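Long-range contacts in hydroxylase (Rhodococcus sp., PDB 2OR0), which probably acts as a flavin-dependent monooxygenase of the acyl-CoA dehydrogenase family, using reduced flavin and molecular oxygen to hydroxylate a substrate: residues G103-E108 against M129-A134; R339-A344 against A384-G389. All blocks are in the same frame, centred on the assembly; numbering follows the deposited sequence.

In the fold
From the N terminus the chain runs through helices to the short helix 105-109, passes helix 114-121 and returns at strand 129-130, where contact 1 closes a loop of 20 residues and ties the early helices to the edge of the mixed beta sheet. The chain then builds the rest of that sheet and passes through two short helices into the long helix 250-277. Contact 2 closes a second loop, of 39 residues, joining helix 331-356 to the link between helices 370-381 and 389-399. The two loops follow in series, neither nested nor crossed, with centres 19 Å apart. Helix 250-277 comes up against both: Phe254 meets Tyr133 of contact 1 and Val385 of contact 2.

Contact 1 of 2, residues G103-E108 against M129-A134; sequences GVHPWE and MASPYA
Polar bonds from His105 and Tyr133 carry the join between helix 105-109 and strand 129-130 with the turn after it. ND1 of His105 gives its hydrogen to the backbone O of Met129, 2.7 Å away. The bond is bent, 137° at the hydrogen, and the donor stands well above the carbonyl plane. Because His105 has CG anti to its carbonyl carbon (chi1 -59°), the imidazole reaches across to the returning chain. At the far end of the contact the hydroxyl OH of Tyr133 makes a weak hydrogen bond, 2.8 Å long, to OE1 of Glu108. An extended chain carries that carboxylate past the phenol, the planes of the two groups only slightly inclined, and its other oxygen, OE2, is bonded to His184 ND1.

Around these bonds the packing is close. The imidazole has Ala130 O over one face, while NE2 lies 3.5 Å from Ser131 CB. Tyr133 OH comes to the ring's edge, 3.3 Å from His105 CD2; the two rings are steeply inclined, planes 71° apart, and the two side chains run past each other in opposite directions. On the apolar side the selenomethionine at Met129 bends at chi3, and its CE lies 4.3 Å from Pro106 CD. Trp121 of helix 114-121 touches both Met129 and Pro106, and Phe254 of helix 250-277 meets Tyr133 edge-to-face.

All the touching residues are buried. With ND1 as donor to a carbonyl of the strand, the bond probably limits rotation of the imidazole. The path Tyr133-Glu108-His184 leads on to strand 182-188, linking helix, turn and sheet through polar side chains in the protein interior; its first step is weak, the firmer one being Glu108 OE2 to His184 ND1.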
ATOM      1  N   GLY A 103       1.517   0.168   7.008  1.00 28.98           N
ATOM      2  CA  GLY A 103       0.679   1.226   7.570  1.00 28.99           C
ATOM      3  C   GLY A 103      -0.823   1.039   7.551  1.00 29.07           C
ATOM      4  O   GLY A 103      -1.536   1.704   8.306  1.00 29.95           O
ATOM      5  N   VAL A 104      -1.322   0.161   6.691  1.00 28.19           N
ATOM      6  CA  VAL A 104      -2.741  -0.115   6.644  1.00 28.39           C
ATOM      7  C   VAL A 104      -3.190  -1.194   7.655  1.00 29.34           C
ATOM      8  O   VAL A 104      -4.376  -1.272   8.034  1.00 29.19           O
ATOM      9  CB  VAL A 104      -3.165  -0.474   5.191  1.00 29.34           C
ATOM     10  CG1 VAL A 104      -4.475  -1.230   5.156  1.00 29.60           C
ATOM     11  CG2 VAL A 104      -3.306   0.815   4.384  1.00 27.30           C
ATOM     12  N   HIS A 105      -2.249  -2.040   8.071  1.00 29.28           N
ATOM     13  CA  HIS A 105      -2.580  -3.154   8.967  1.00 29.43           C
ATOM     14  C   HIS A 105      -3.176  -2.703  10.329  1.00 29.25           C
ATOM     15  O   HIS A 105      -4.131  -3.339  10.787  1.00 29.49           O
ATOM     16  CB  HIS A 105      -1.396  -4.115   9.121  1.00 29.10           C
ATOM     17  CG  HIS A 105      -0.933  -4.706   7.819  1.00 29.51           C
ATOM     18  ND1 HIS A 105       0.397  -4.865   7.504  1.00 31.63           N
ATOM     19  CD2 HIS A 105      -1.624  -5.131   6.735  1.00 31.18           C
ATOM     20  CE1 HIS A 105       0.507  -5.383   6.293  1.00 31.05           C
ATOM     21  NE2 HIS A 105      -0.706  -5.548   5.802  1.00 31.35           N
ATOM     22  N   PRO A 106      -2.639  -1.611  10.945  1.00 29.49           N
ATOM     23  CA  PRO A 106      -3.226  -1.075  12.178  1.00 30.00           C
ATOM     24  C   PRO A 106      -4.659  -0.620  11.978  1.00 29.80           C
ATOM     25  O   PRO A 106      -5.457  -0.665  12.915  1.00 30.67           O
ATOM     26  CB  PRO A 106      -2.349   0.138  12.488  1.00 29.99           C
ATOM     27  CG  PRO A 106      -1.036  -0.183  11.867  1.00 29.92           C
ATOM     28  CD  PRO A 106      -1.441  -0.829  10.569  1.00 29.71           C
ATOM     29  N   TRP A 107      -4.995  -0.193  10.764  1.00 29.46           N
ATOM     30  CA  TRP A 107      -6.346   0.239  10.486  1.00 28.97           C
ATOM     31  C   TRP A 107      -7.327  -0.938  10.624  1.00 29.81           C
ATOM     32  O   TRP A 107      -8.379  -0.815  11.270  1.00 29.35           O
ATOM     33  CB  TRP A 107      -6.433   0.935   9.114  1.00 28.12           C
ATOM     34  CG  TRP A 107      -7.811   1.393   8.806  1.00 28.15           C
ATOM     35  CD1 TRP A 107      -8.394   2.591   9.170  1.00 26.00           C
ATOM     36  CD2 TRP A 107      -8.800   0.671   8.065  1.00 26.86           C
ATOM     37  NE1 TRP A 107      -9.686   2.629   8.707  1.00 27.00           N
ATOM     38  CE2 TRP A 107      -9.964   1.467   8.037  1.00 25.22           C
ATOM     39  CE3 TRP A 107      -8.816  -0.586   7.425  1.00 26.71           C
ATOM     40  CZ2 TRP A 107     -11.136   1.054   7.393  1.00 26.44           C
ATOM     41  CZ3 TRP A 107      -9.970  -0.990   6.789  1.00 25.78           C
ATOM     42  CH2 TRP A 107     -11.115  -0.174   6.765  1.00 26.56           C
ATOM     43  N   GLU A 108      -6.993  -2.079  10.019  1.00 29.58           N
ATOM     44  CA  GLU A 108      -7.870  -3.237  10.106  1.00 30.23           C
ATOM     45  C   GLU A 108      -7.864  -3.848  11.532  1.00 30.35           C
ATOM     46  O   GLU A 108      -8.903  -4.233  12.033  1.00 30.25           O
ATOM     47  CB  GLU A 108      -7.528  -4.310   9.074  1.00 29.51           C
ATOM     48  CG  GLU A 108      -8.509  -5.487   9.129  1.00 31.27           C
ATOM     49  CD  GLU A 108      -8.303  -6.508   8.029  1.00 33.57           C
ATOM     50  OE1 GLU A 108      -7.510  -6.248   7.100  1.00 36.69           O
ATOM     51  OE2 GLU A 108      -8.937  -7.576   8.086  1.00 33.75           O
HETATM   52  N   MSE A 129       2.987  -5.386  11.626  1.00 33.52           N
HETATM   53  CA  MSE A 129       2.440  -6.558  10.971  1.00 33.84           C
HETATM   54  C   MSE A 129       2.791  -6.545   9.477  1.00 33.19           C
HETATM   55  O   MSE A 129       2.718  -5.495   8.820  1.00 32.14           O
HETATM   56  CB  MSE A 129       0.922  -6.625  11.125  1.00 32.94           C
HETATM   57  CG  MSE A 129       0.426  -6.755  12.554  1.00 34.58           C
HETATM   58 SE   MSE A 129      -1.429  -6.231  12.597  0.75 36.54          SE
HETATM   59  CE  MSE A 129      -0.990  -4.354  13.005  1.00 35.66           C
ATOM     60  N   ALA A 130       3.137  -7.733   8.968  1.00 32.62           N
ATOM     61  CA  ALA A 130       3.354  -7.998   7.538  1.00 32.33           C
ATOM     62  C   ALA A 130       2.102  -8.571   6.907  1.00 32.08           C
ATOM     63  O   ALA A 130       1.220  -9.096   7.600  1.00 33.29           O
ATOM     64  CB  ALA A 130       4.543  -8.977   7.328  1.00 31.67           C
ATOM     65  N   SER A 131       2.015  -8.438   5.591  1.00 31.63           N
ATOM     66  CA  SER A 131       0.975  -8.978   4.731  0.50 31.38           C
ATOM     67  C   SER A 131       1.500 -10.275   4.081  1.00 30.79           C
ATOM     68  O   SER A 131       2.571 -10.780   4.439  1.00 31.36           O
ATOM     69  CB  SER A 131       0.656  -7.927   3.636  0.50 31.41           C
ATOM     70  OG  SER A 131       1.809  -7.663   2.808  0.50 30.73           O
ATOM     71  N   PRO A 132       0.823 -10.759   3.021  1.00 31.46           N
ATOM     72  CA  PRO A 132      -0.351 -10.356   2.225  1.00 31.52           C
ATOM     73  C   PRO A 132      -1.713 -10.894   2.628  1.00 32.62           C
ATOM     74  O   PRO A 132      -1.832 -11.982   3.198  1.00 32.95           O
ATOM     75  CB  PRO A 132      -0.012 -10.910   0.849  1.00 32.07           C
ATOM     76  CG  PRO A 132       0.641 -12.238   1.190  1.00 31.09           C
ATOM     77  CD  PRO A 132       1.453 -11.978   2.457  1.00 31.33           C
ATOM     78  N   TYR A 133      -2.742 -10.140   2.251  1.00 33.03           N
ATOM     79  CA  TYR A 133      -4.125 -10.586   2.366  1.00 33.22           C
ATOM     80  C   TYR A 133      -4.536 -11.640   1.347  1.00 33.31           C
ATOM     81  O   TYR A 133      -5.594 -12.235   1.513  1.00 33.44           O
ATOM     82  CB  TYR A 133      -5.069  -9.401   2.211  1.00 33.58           C
ATOM     83  CG  TYR A 133      -4.998  -8.426   3.356  1.00 34.32           C
ATOM     84  CD1 TYR A 133      -5.408  -8.792   4.628  1.00 33.96           C
ATOM     85  CD2 TYR A 133      -4.524  -7.123   3.157  1.00 35.67           C
ATOM     86  CE1 TYR A 133      -5.357  -7.886   5.684  1.00 33.63           C
ATOM     87  CE2 TYR A 133      -4.484  -6.196   4.215  1.00 36.19           C
ATOM     88  CZ  TYR A 133      -4.907  -6.592   5.480  1.00 34.73           C
ATOM     89  OH  TYR A 133      -4.858  -5.695   6.546  1.00 35.40           O
ATOM     90  N   ALA A 134      -3.748 -11.847   0.286  1.00 32.78           N
ATOM     91  CA  ALA A 134      -4.083 -12.876  -0.712  1.00 33.42           C
ATOM     92  C   ALA A 134      -4.371 -14.196   0.005  1.00 33.33           C
ATOM     93  O   ALA A 134      -3.611 -14.599   0.876  1.00 33.56           O
ATOM     94  CB  ALA A 134      -2.959 -13.057  -1.743  1.00 33.14           C
TER

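Contact 2 of 2, residues R339-A344 against A384-G389; sequences RTQIAA and AVHVPG. With ACT (acetate ion), chain F.
This is a helix-to-loop contact, in which Gln341 and Ile342 of helix 331-356 pack on the backbone of 384-389, the connection between helices 370-381 and 389-399. Its one direct hydrogen bond runs from NE2 of Gln341 to O of Val385, 3.3 Å long and nearly straight at 168°. The acceptor lies in the amide plane, yet the donor sits above the plane of the carbonyl. A bend at chi2 (-98°) turns the Gln341 amide toward the loop and brings NE2 within 3.7 Å of His386 CD2, the amide and imidazole planes 47° apart. Thr259 OG1 also bonds Gln341 NE2, and Arg338 NH1 reaches both Gln341 OE1 and Val385 O. Putting an alanine at Gln341 would probably cost Val385 O one of its donors and leave Arg338 and Thr259 each short of an amide partner.

Both segments belong to the C-terminal helical domain of the acyl-CoA dehydrogenase family, and the contact knits one long helix to the loop between two later ones, which includes a short 3-10 segment, 384-386. Ile342 spreads its branches along this loop: CG1 touches Val385 O at 3.4 Å, CD1 rests 3.5 Å from Val387 O, and CG2 meets Pro388 CB at 3.6 Å, the two side chains crossing at about a right angle. The His386 imidazole is held at both nitrogens, ND1 by Gly380 O and NE2 by Thr259 OG1. Beyond Pro388, an acetate ion, probably from the crystallisation liquor, accepts a hydrogen bond on its O from Gly389 N, 3.0 Å long.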
ATOM      1  N   ARG A 339     -12.528   2.048  -9.136  1.00 22.39           N
ATOM      2  CA  ARG A 339     -12.227   2.397 -10.510  1.00 23.30           C
ATOM      3  C   ARG A 339     -11.261   3.596 -10.587  1.00 23.07           C
ATOM      4  O   ARG A 339     -10.257   3.572 -11.311  1.00 22.78           O
ATOM      5  CB  ARG A 339     -13.525   2.719 -11.247  1.00 22.81           C
ATOM      6  CG  ARG A 339     -13.292   3.161 -12.674  1.00 26.25           C
ATOM      7  CD  ARG A 339     -14.580   3.281 -13.462  1.00 28.44           C
ATOM      8  NE  ARG A 339     -15.379   4.427 -13.026  1.00 31.09           N
ATOM      9  CZ  ARG A 339     -16.692   4.544 -13.235  1.00 30.91           C
ATOM     10  NH1 ARG A 339     -17.363   3.586 -13.845  1.00 28.48           N
ATOM     11  NH2 ARG A 339     -17.337   5.631 -12.844  1.00 31.91           N
ATOM     12  N   THR A 340     -11.579   4.643  -9.832  1.00 22.69           N
ATOM     13  CA  THR A 340     -10.745   5.850  -9.773  1.00 21.93           C
ATOM     14  C   THR A 340      -9.353   5.551  -9.269  1.00 21.85           C
ATOM     15  O   THR A 340      -8.371   6.035  -9.805  1.00 22.31           O
ATOM     16  CB  THR A 340     -11.450   6.920  -8.891  1.00 22.64           C
ATOM     17  OG1 THR A 340     -12.505   7.464  -9.670  1.00 24.35           O
ATOM     18  CG2 THR A 340     -10.510   8.054  -8.465  1.00 20.39           C
ATOM     19  N   GLN A 341      -9.269   4.710  -8.253  1.00 21.66           N
ATOM     20  CA  GLN A 341      -8.025   4.374  -7.620  1.00 20.66           C
ATOM     21  C   GLN A 341      -7.127   3.561  -8.574  1.00 20.92           C
ATOM     22  O   GLN A 341      -5.912   3.822  -8.690  1.00 20.81           O
ATOM     23  CB  GLN A 341      -8.343   3.596  -6.326  1.00 21.51           C
ATOM     24  CG  GLN A 341      -7.154   2.895  -5.662  1.00 20.45           C
ATOM     25  CD  GLN A 341      -7.124   1.412  -6.063  1.00 24.12           C
ATOM     26  OE1 GLN A 341      -8.146   0.725  -5.984  1.00 21.04           O
ATOM     27  NE2 GLN A 341      -5.962   0.927  -6.493  1.00 22.38           N
ATOM     28  N   ILE A 342      -7.721   2.579  -9.246  1.00 20.83           N
ATOM     29  CA  ILE A 342      -6.991   1.779 -10.213  1.00 20.52           C
ATOM     30  C   ILE A 342      -6.478   2.695 -11.341  1.00 20.81           C
ATOM     31  O   ILE A 342      -5.302   2.668 -11.655  1.00 20.76           O
ATOM     32  CB  ILE A 342      -7.892   0.684 -10.812  1.00 20.60           C
ATOM     33  CG1 ILE A 342      -8.158  -0.422  -9.803  1.00 17.78           C
ATOM     34  CG2 ILE A 342      -7.264   0.104 -12.104  1.00 20.23           C
ATOM     35  CD1 ILE A 342      -9.412  -1.236 -10.139  1.00 19.35           C
ATOM     36  N   ALA A 343      -7.376   3.480 -11.944  1.00 21.16           N
ATOM     37  CA  ALA A 343      -7.019   4.472 -12.997  1.00 21.36           C
ATOM     38  C   ALA A 343      -5.915   5.428 -12.566  1.00 21.99           C
ATOM     39  O   ALA A 343      -5.063   5.815 -13.397  1.00 22.85           O
ATOM     40  CB  ALA A 343      -8.255   5.269 -13.405  1.00 20.76           C
ATOM     41  N   ALA A 344      -5.931   5.832 -11.291  1.00 21.02           N
ATOM     42  CA  ALA A 344      -4.900   6.721 -10.771  1.00 21.81           C
ATOM     43  C   ALA A 344      -3.492   6.082 -10.838  1.00 21.86           C
ATOM     44  O   ALA A 344      -2.530   6.758 -11.205  1.00 22.01           O
ATOM     45  CB  ALA A 344      -5.207   7.153  -9.343  1.00 21.38           C
ATOM     46  N   ALA A 384      -2.161  -6.777  -7.212  1.00 26.10           N
ATOM     47  CA  ALA A 384      -3.534  -7.196  -7.528  1.00 25.68           C
ATOM     48  C   ALA A 384      -4.536  -6.056  -7.455  1.00 24.67           C
ATOM     49  O   ALA A 384      -5.525  -6.062  -8.189  1.00 24.16           O
ATOM     50  CB  ALA A 384      -3.977  -8.374  -6.569  1.00 26.08           C
ATOM     51  N   VAL A 385      -4.286  -5.069  -6.592  1.00 24.46           N
ATOM     52  CA  VAL A 385      -5.222  -3.935  -6.482  1.00 25.13           C
ATOM     53  C   VAL A 385      -5.167  -2.997  -7.684  1.00 25.29           C
ATOM     54  O   VAL A 385      -5.995  -2.087  -7.787  1.00 26.47           O
ATOM     55  CB  VAL A 385      -5.123  -3.106  -5.155  1.00 24.98           C
ATOM     56  CG1 VAL A 385      -5.386  -3.985  -3.947  1.00 25.23           C
ATOM     57  CG2 VAL A 385      -3.782  -2.411  -5.035  1.00 23.77           C
ATOM     58  N   HIS A 386      -4.231  -3.239  -8.603  1.00 24.40           N
ATOM     59  CA  HIS A 386      -4.196  -2.482  -9.846  1.00 23.46           C
ATOM     60  C   HIS A 386      -4.756  -3.170 -11.074  1.00 24.01           C
ATOM     61  O   HIS A 386      -4.796  -2.540 -12.130  1.00 24.01           O
ATOM     62  CB  HIS A 386      -2.788  -1.932 -10.103  1.00 23.63           C
ATOM     63  CG  HIS A 386      -2.297  -1.061  -8.991  1.00 22.39           C
ATOM     64  ND1 HIS A 386      -1.060  -1.213  -8.407  1.00 22.30           N
ATOM     65  CD2 HIS A 386      -2.916  -0.068  -8.310  1.00 19.70           C
ATOM     66  CE1 HIS A 386      -0.926  -0.327  -7.437  1.00 22.55           C
ATOM     67  NE2 HIS A 386      -2.044   0.375  -7.357  1.00 19.46           N
ATOM     68  N   VAL A 387      -5.203  -4.431 -10.965  1.00 23.53           N
ATOM     69  CA  VAL A 387      -5.837  -5.092 -12.114  1.00 24.70           C
ATOM     70  C   VAL A 387      -7.096  -4.281 -12.433  1.00 24.94           C
ATOM     71  O   VAL A 387      -7.911  -4.070 -11.536  1.00 26.08           O
ATOM     72  CB  VAL A 387      -6.150  -6.626 -11.866  1.00 25.51           C
ATOM     73  CG1 VAL A 387      -6.977  -7.250 -13.016  1.00 23.90           C
ATOM     74  CG2 VAL A 387      -4.839  -7.430 -11.651  1.00 26.47           C
ATOM     75  N   PRO A 388      -7.220  -3.766 -13.684  1.00 25.03           N
ATOM     76  CA  PRO A 388      -8.311  -2.875 -14.046  1.00 24.55           C
ATOM     77  C   PRO A 388      -9.604  -3.457 -14.638  1.00 24.71           C
ATOM     78  O   PRO A 388     -10.664  -2.874 -14.432  1.00 23.79           O
ATOM     79  CB  PRO A 388      -7.643  -1.955 -15.093  1.00 25.25           C
ATOM     80  CG  PRO A 388      -6.729  -2.921 -15.853  1.00 25.52           C
ATOM     81  CD  PRO A 388      -6.233  -3.896 -14.795  1.00 24.48           C
ATOM     82  N   GLY A 389      -9.526  -4.550 -15.407  1.00 23.48           N
ATOM     83  CA  GLY A 389     -10.641  -4.931 -16.274  1.00 23.54           C
ATOM     84  C   GLY A 389     -11.975  -5.172 -15.545  1.00 23.26           C
ATOM     85  O   GLY A 389     -12.954  -4.499 -15.825  1.00 21.82           O
TER
HETATM   86  C   ACT F 610      -6.862  -6.465 -16.880  1.00 37.93           C
HETATM   87  O   ACT F 610      -7.872  -6.878 -16.361  1.00 37.48           O
HETATM   88  OXT ACT F 610      -5.824  -6.674 -16.183  1.00 41.35           O
HETATM   89  CH3 ACT F 610      -6.880  -5.819 -18.235  1.00 37.27           C